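Local coordinates for protein phosphonate monoester hydrolase (Ruegeria pomeroyi, PDB 4UPK) that belongs to the sulfatase family of the alkaline phosphatase clan, enzymes built on an alpha/beta fold, at residues G122-Y130 and W228-Y239. Sequence-based numbering, arbitrary orientation.
Sequences GYLPLLFGY and WAGQNWFAHLTY
Leu-126 and Phe-128 pair with Phe-234, His-236 and Thr-238 as neighbouring parallel strands. Leu-126 N donates to Phe-234 O (2.7 Å) and Leu-126 O accepts from His-236 N; Phe-128 N then bonds His-236 O, and Thr-238 N bonds Phe-128 O. At the last rung the Thr-238 hydroxyl joins in: its OG1, set between backbone N and carbonyl carbon (chi1 62°), gives a second, tilted bond to Phe-128 O and accepts from Tyr-130 N at 3.0 Å. The latter bond carries the pairing past Gly-129, whose CA lies only 3.1 Å from Thr-238 OG1. Waters bridge both ends, one from Leu-124 N to Asn-232 O, another from Tyr-130 OH, itself bonded to Asp-42, to Tyr-239 O.

Among apolar contacts, Leu-126 lays CD1 over the five-membered ring of Trp-228, 3.6 Å from its centroid, while Leu-126 CD2 reaches Trp-228 CZ2; Tyr-169 of the second subunit meets the same indole edge-to-face. On the other face of the sheet, Pro-125 CB packs on Phe-234 CD2 (3.6 Å), and Leu-127 runs alongside His-236, its CD1 3.9 Å from His-236 CD2. Thr-238 CB sits over one face of the Tyr-130 ring.

Strand 125-127 is flanked by strands 234-239 and 158-162, and 234-239 pairs in turn with strand 35-41, all parallel, within the large mixed sheet at the core of the alpha/beta fold of the alkaline phosphatase clan.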
ATOM      1  N   GLY A 122      -1.137   6.499 -21.280  1.00 23.66           N
ATOM      2  CA  GLY A 122      -0.743   7.906 -21.293  1.00 23.29           C
ATOM      3  C   GLY A 122      -1.879   8.905 -21.367  1.00 27.70           C
ATOM      4  O   GLY A 122      -1.645  10.103 -21.544  1.00 28.39           O
ATOM      5  N   TYR A 123      -3.119   8.430 -21.224  1.00 23.27           N
ATOM      6  CA  TYR A 123      -4.315   9.268 -21.265  1.00 21.56           C
ATOM      7  C   TYR A 123      -4.704   9.820 -19.903  1.00 26.30           C
ATOM      8  O   TYR A 123      -4.573   9.131 -18.885  1.00 25.05           O
ATOM      9  CB  TYR A 123      -5.506   8.473 -21.805  1.00 20.50           C
ATOM     10  CG  TYR A 123      -5.455   8.179 -23.288  1.00 20.80           C
ATOM     11  CD1 TYR A 123      -4.858   7.020 -23.769  1.00 21.05           C
ATOM     12  CD2 TYR A 123      -6.068   9.026 -24.208  1.00 22.67           C
ATOM     13  CE1 TYR A 123      -4.831   6.730 -25.136  1.00 21.59           C
ATOM     14  CE2 TYR A 123      -6.035   8.755 -25.576  1.00 22.53           C
ATOM     15  CZ  TYR A 123      -5.414   7.606 -26.034  1.00 26.36           C
ATOM     16  OH  TYR A 123      -5.419   7.321 -27.371  1.00 27.51           O
ATOM     17  N   LEU A 124      -5.230  11.058 -19.894  1.00 23.03           N
ATOM     18  CA  LEU A 124      -5.804  11.641 -18.691  1.00 21.79           C
ATOM     19  C   LEU A 124      -7.315  11.484 -18.894  1.00 21.80           C
ATOM     20  O   LEU A 124      -7.876  12.145 -19.771  1.00 20.48           O
ATOM     21  CB  LEU A 124      -5.410  13.118 -18.478  1.00 22.17           C
ATOM     22  CG  LEU A 124      -5.989  13.789 -17.209  1.00 25.80           C
ATOM     23  CD1 LEU A 124      -5.298  13.301 -15.952  1.00 25.61           C
ATOM     24  CD2 LEU A 124      -5.869  15.276 -17.275  1.00 26.30           C
ATOM     25  N   PRO A 125      -7.978  10.552 -18.161  1.00 17.35           N
ATOM     26  CA  PRO A 125      -9.421  10.349 -18.362  1.00 16.96           C
ATOM     27  C   PRO A 125     -10.235  11.538 -17.849  1.00 21.45           C
ATOM     28  O   PRO A 125     -10.300  11.783 -16.645  1.00 23.26           O
ATOM     29  CB  PRO A 125      -9.709   9.030 -17.614  1.00 17.76           C
ATOM     30  CG  PRO A 125      -8.370   8.474 -17.244  1.00 21.60           C
ATOM     31  CD  PRO A 125      -7.466   9.649 -17.120  1.00 17.72           C
ATOM     32  N   LEU A 126     -10.817  12.307 -18.767  1.00 17.32           N
ATOM     33  CA  LEU A 126     -11.592  13.499 -18.405  1.00 15.03           C
ATOM     34  C   LEU A 126     -13.035  13.135 -18.132  1.00 20.67           C
ATOM     35  O   LEU A 126     -13.682  12.513 -18.984  1.00 21.69           O
ATOM     36  CB  LEU A 126     -11.492  14.567 -19.499  1.00 14.09           C
ATOM     37  CG  LEU A 126     -10.067  14.943 -19.951  1.00 18.01           C
ATOM     38  CD1 LEU A 126     -10.092  15.690 -21.258  1.00 18.10           C
ATOM     39  CD2 LEU A 126      -9.322  15.716 -18.881  1.00 18.16           C
ATOM     40  N   LEU A 127     -13.537  13.501 -16.938  1.00 15.43           N
ATOM     41  CA  LEU A 127     -14.912  13.219 -16.551  1.00 14.76           C
ATOM     42  C   LEU A 127     -15.837  14.411 -16.567  1.00 18.28           C
ATOM     43  O   LEU A 127     -15.622  15.397 -15.860  1.00 16.80           O
ATOM     44  CB  LEU A 127     -14.995  12.463 -15.201  1.00 14.63           C
ATOM     45  CG  LEU A 127     -16.386  12.115 -14.656  1.00 17.27           C
ATOM     46  CD1 LEU A 127     -17.058  11.003 -15.501  1.00 16.35           C
ATOM     47  CD2 LEU A 127     -16.289  11.676 -13.202  1.00 17.96           C
ATOM     48  N   PHE A 128     -16.915  14.285 -17.355  1.00 16.23           N
ATOM     49  CA  PHE A 128     -17.984  15.277 -17.450  1.00 14.96           C
ATOM     50  C   PHE A 128     -19.244  14.580 -16.985  1.00 16.39           C
ATOM     51  O   PHE A 128     -19.887  13.873 -17.771  1.00 15.11           O
ATOM     52  CB  PHE A 128     -18.123  15.788 -18.883  1.00 16.28           C
ATOM     53  CG  PHE A 128     -16.941  16.592 -19.337  1.00 17.61           C
ATOM     54  CD1 PHE A 128     -16.900  17.967 -19.133  1.00 20.30           C
ATOM     55  CD2 PHE A 128     -15.875  15.983 -19.989  1.00 19.06           C
ATOM     56  CE1 PHE A 128     -15.804  18.718 -19.558  1.00 21.81           C
ATOM     57  CE2 PHE A 128     -14.779  16.729 -20.416  1.00 22.34           C
ATOM     58  CZ  PHE A 128     -14.753  18.097 -20.201  1.00 21.08           C
ATOM     59  N   GLY A 129     -19.506  14.691 -15.683  1.00 11.29           N
ATOM     60  CA  GLY A 129     -20.641  14.040 -15.063  1.00 10.86           C
ATOM     61  C   GLY A 129     -20.376  13.276 -13.787  1.00 15.29           C
ATOM     62  O   GLY A 129     -20.023  13.874 -12.775  1.00 16.24           O
ATOM     63  N   TYR A 130     -20.646  11.961 -13.799  1.00 12.04           N
ATOM     64  CA  TYR A 130     -20.566  11.046 -12.637  1.00 10.86           C
ATOM     65  C   TYR A 130     -20.187   9.619 -13.040  1.00 15.57           C
ATOM     66  O   TYR A 130     -20.379   9.248 -14.192  1.00 13.91           O
ATOM     67  CB  TYR A 130     -21.935  10.995 -11.920  1.00 10.05           C
ATOM     68  CG  TYR A 130     -23.065  10.569 -12.841  1.00  8.96           C
ATOM     69  CD1 TYR A 130     -23.679  11.483 -13.693  1.00 10.24           C
ATOM     70  CD2 TYR A 130     -23.515   9.245 -12.866  1.00  7.83           C
ATOM     71  CE1 TYR A 130     -24.726  11.104 -14.530  1.00  8.56           C
ATOM     72  CE2 TYR A 130     -24.530   8.849 -13.730  1.00  7.99           C
ATOM     73  CZ  TYR A 130     -25.127   9.787 -14.570  1.00 11.65           C
ATOM     74  OH  TYR A 130     -26.117   9.446 -15.451  1.00  8.39           O
ATOM     75  N   TRP A 228      -7.946  20.755 -25.771  1.00 18.23           N
ATOM     76  CA  TRP A 228      -7.505  19.354 -25.821  1.00 19.22           C
ATOM     77  C   TRP A 228      -7.253  18.866 -27.246  1.00 26.06           C
ATOM     78  O   TRP A 228      -6.583  17.839 -27.423  1.00 27.60           O
ATOM     79  CB  TRP A 228      -8.475  18.406 -25.073  1.00 17.13           C
ATOM     80  CG  TRP A 228      -8.230  18.362 -23.594  1.00 17.44           C
ATOM     81  CD1 TRP A 228      -8.893  19.068 -22.635  1.00 20.10           C
ATOM     82  CD2 TRP A 228      -7.176  17.658 -22.920  1.00 17.39           C
ATOM     83  NE1 TRP A 228      -8.334  18.829 -21.400  1.00 19.43           N
ATOM     84  CE2 TRP A 228      -7.291  17.950 -21.543  1.00 20.52           C
ATOM     85  CE3 TRP A 228      -6.163  16.767 -23.344  1.00 18.62           C
ATOM     86  CZ2 TRP A 228      -6.441  17.385 -20.583  1.00 18.80           C
ATOM     87  CZ3 TRP A 228      -5.304  16.230 -22.392  1.00 19.30           C
ATOM     88  CH2 TRP A 228      -5.440  16.548 -21.033  1.00 19.38           C
ATOM     89  N   ALA A 229      -7.781  19.590 -28.254  1.00 23.07           N
ATOM     90  CA  ALA A 229      -7.644  19.263 -29.678  1.00 24.33           C
ATOM     91  C   ALA A 229      -6.175  19.195 -30.086  1.00 32.97           C
ATOM     92  O   ALA A 229      -5.366  20.032 -29.664  1.00 33.67           O
ATOM     93  CB  ALA A 229      -8.398  20.287 -30.529  1.00 24.74           C
ATOM     94  N   GLY A 230      -5.832  18.165 -30.850  1.00 32.98           N
ATOM     95  CA  GLY A 230      -4.459  17.934 -31.291  1.00 34.88           C
ATOM     96  C   GLY A 230      -3.772  16.857 -30.481  1.00 40.27           C
ATOM     97  O   GLY A 230      -3.071  16.013 -31.043  1.00 41.82           O
ATOM     98  N   GLN A 231      -3.962  16.891 -29.152  1.00 36.13           N
ATOM     99  CA  GLN A 231      -3.421  15.902 -28.217  1.00 36.10           C
ATOM    100  C   GLN A 231      -4.377  14.709 -28.143  1.00 36.35           C
ATOM    101  O   GLN A 231      -5.531  14.823 -28.556  1.00 34.47           O
ATOM    102  CB  GLN A 231      -3.243  16.525 -26.821  1.00 37.57           C
ATOM    103  CG  GLN A 231      -1.882  17.193 -26.608  1.00 57.06           C
ATOM    104  CD  GLN A 231      -1.700  18.562 -27.249  1.00 77.67           C
ATOM    105  OE1 GLN A 231      -2.645  19.356 -27.408  1.00 71.75           O
ATOM    106  NE2 GLN A 231      -0.455  18.892 -27.577  1.00 67.12           N
ATOM    107  N   ASN A 232      -3.888  13.557 -27.665  1.00 31.91           N
ATOM    108  CA  ASN A 232      -4.743  12.370 -27.543  1.00 30.13           C
ATOM    109  C   ASN A 232      -5.567  12.505 -26.276  1.00 31.42           C
ATOM    110  O   ASN A 232      -5.007  12.521 -25.181  1.00 33.42           O
ATOM    111  CB  ASN A 232      -3.917  11.088 -27.535  1.00 25.77           C
ATOM    112  CG  ASN A 232      -3.320  10.716 -28.865  1.00 40.37           C
ATOM    113  OD1 ASN A 232      -3.519  11.371 -29.888  1.00 34.40           O
ATOM    114  ND2 ASN A 232      -2.577   9.628 -28.876  1.00 37.55           N
ATOM    115  N   TRP A 233      -6.879  12.668 -26.420  1.00 23.14           N
ATOM    116  CA  TRP A 233      -7.736  12.821 -25.260  1.00 20.46           C
ATOM    117  C   TRP A 233      -8.701  11.660 -25.098  1.00 24.64           C
ATOM    118  O   TRP A 233      -9.004  10.955 -26.060  1.00 23.04           O
ATOM    119  CB  TRP A 233      -8.461  14.207 -25.226  1.00 17.33           C
ATOM    120  CG  TRP A 233      -9.201  14.574 -26.471  1.00 17.82           C
ATOM    121  CD1 TRP A 233      -8.814  15.477 -27.411  1.00 21.17           C
ATOM    122  CD2 TRP A 233     -10.487  14.093 -26.883  1.00 17.60           C
ATOM    123  NE1 TRP A 233      -9.756  15.563 -28.401  1.00 20.57           N
ATOM    124  CE2 TRP A 233     -10.793  14.718 -28.110  1.00 21.13           C
ATOM    125  CE3 TRP A 233     -11.403  13.160 -26.351  1.00 18.64           C
ATOM    126  CZ2 TRP A 233     -11.974  14.452 -28.815  1.00 19.92           C
ATOM    127  CZ3 TRP A 233     -12.579  12.910 -27.042  1.00 19.93           C
ATOM    128  CH2 TRP A 233     -12.862  13.563 -28.254  1.00 20.71           C
ATOM    129  N   PHE A 234      -9.169  11.473 -23.851  1.00 21.83           N
ATOM    130  CA  PHE A 234     -10.181  10.524 -23.426  1.00 20.81           C
ATOM    131  C   PHE A 234     -11.186  11.315 -22.570  1.00 24.20           C
ATOM    132  O   PHE A 234     -10.851  11.768 -21.463  1.00 22.52           O
ATOM    133  CB  PHE A 234      -9.554   9.333 -22.655  1.00 22.13           C
ATOM    134  CG  PHE A 234     -10.501   8.346 -22.008  1.00 22.05           C
ATOM    135  CD1 PHE A 234     -11.739   8.058 -22.583  1.00 24.89           C
ATOM    136  CD2 PHE A 234     -10.130   7.655 -20.861  1.00 22.73           C
ATOM    137  CE1 PHE A 234     -12.610   7.134 -21.986  1.00 24.56           C
ATOM    138  CE2 PHE A 234     -10.999   6.731 -20.265  1.00 24.05           C
ATOM    139  CZ  PHE A 234     -12.223   6.462 -20.841  1.00 22.11           C
ATOM    140  N   ALA A 235     -12.402  11.510 -23.121  1.00 20.47           N
ATOM    141  CA  ALA A 235     -13.476  12.252 -22.470  1.00 19.21           C
ATOM    142  C   ALA A 235     -14.646  11.330 -22.238  1.00 23.87           C
ATOM    143  O   ALA A 235     -15.071  10.595 -23.151  1.00 23.27           O
ATOM    144  CB  ALA A 235     -13.903  13.449 -23.312  1.00 19.63           C
ATOM    145  N   HIS A 236     -15.143  11.353 -20.988  1.00 18.59           N
ATOM    146  CA  HIS A 236     -16.270  10.555 -20.532  1.00 17.18           C
ATOM    147  C   HIS A 236     -17.394  11.511 -20.148  1.00 19.91           C
ATOM    148  O   HIS A 236     -17.279  12.246 -19.170  1.00 18.72           O
ATOM    149  CB  HIS A 236     -15.869   9.597 -19.375  1.00 17.01           C
ATOM    150  CG  HIS A 236     -16.926   8.591 -19.036  1.00 19.44           C
ATOM    151  ND1 HIS A 236     -17.831   8.135 -19.989  1.00 20.60           N
ATOM    152  CD2 HIS A 236     -17.169   7.948 -17.869  1.00 20.24           C
ATOM    153  CE1 HIS A 236     -18.579   7.239 -19.377  1.00 19.01           C
ATOM    154  NE2 HIS A 236     -18.231   7.103 -18.098  1.00 19.15           N
ATOM    155  N   LEU A 237     -18.468  11.524 -20.949  1.00 17.16           N
ATOM    156  CA  LEU A 237     -19.607  12.430 -20.794  1.00 16.85           C
ATOM    157  C   LEU A 237     -20.881  11.610 -20.491  1.00 22.53           C
ATOM    158  O   LEU A 237     -21.229  10.682 -21.227  1.00 21.51           O
ATOM    159  CB  LEU A 237     -19.706  13.324 -22.053  1.00 16.77           C
ATOM    160  CG  LEU A 237     -20.906  14.262 -22.279  1.00 20.12           C
ATOM    161  CD1 LEU A 237     -20.820  15.520 -21.427  1.00 19.74           C
ATOM    162  CD2 LEU A 237     -20.971  14.674 -23.740  1.00 21.18           C
ATOM    163  N   THR A 238     -21.518  11.927 -19.341  1.00 19.44           N
ATOM    164  CA  THR A 238     -22.637  11.200 -18.749  1.00 18.36           C
ATOM    165  C   THR A 238     -23.889  12.047 -18.503  1.00 21.27           C
ATOM    166  O   THR A 238     -23.954  12.841 -17.554  1.00 20.59           O
ATOM    167  CB  THR A 238     -22.166  10.517 -17.446  1.00 23.97           C
ATOM    168  OG1 THR A 238     -21.746  11.538 -16.544  1.00 21.46           O
ATOM    169  CG2 THR A 238     -21.022   9.507 -17.664  1.00 23.11           C
ATOM    170  N   TYR A 239     -24.898  11.834 -19.343  1.00 17.04           N
ATOM    171  CA  TYR A 239     -26.186  12.502 -19.253  1.00 16.12           C
ATOM    172  C   TYR A 239     -27.121  11.675 -18.400  1.00 17.51           C
ATOM    173  O   TYR A 239     -27.353  10.507 -18.702  1.00 17.57           O
ATOM    174  CB  TYR A 239     -26.814  12.671 -20.648  1.00 17.08           C
ATOM    175  CG  TYR A 239     -26.043  13.578 -21.576  1.00 17.36           C
ATOM    176  CD1 TYR A 239     -26.139  14.961 -21.464  1.00 18.39           C
ATOM    177  CD2 TYR A 239     -25.259  13.054 -22.607  1.00 17.99           C
ATOM    178  CE1 TYR A 239     -25.462  15.807 -22.340  1.00 19.61           C
ATOM    179  CE2 TYR A 239     -24.585  13.890 -23.499  1.00 18.98           C
ATOM    180  CZ  TYR A 239     -24.696  15.272 -23.363  1.00 24.76           C
ATOM    181  OH  TYR A 239     -24.076  16.132 -24.231  1.00 19.04           O
TER
HETATM  182  O   HOH W   1      -4.832  12.699 -22.557  1.00 24.49           O
HETATM  183  O   HOH W   2     -24.979   8.740 -17.823  1.00 10.97           O
HETATM  184  O   HOH W   3     -19.829   6.752 -15.920  1.00 29.56           O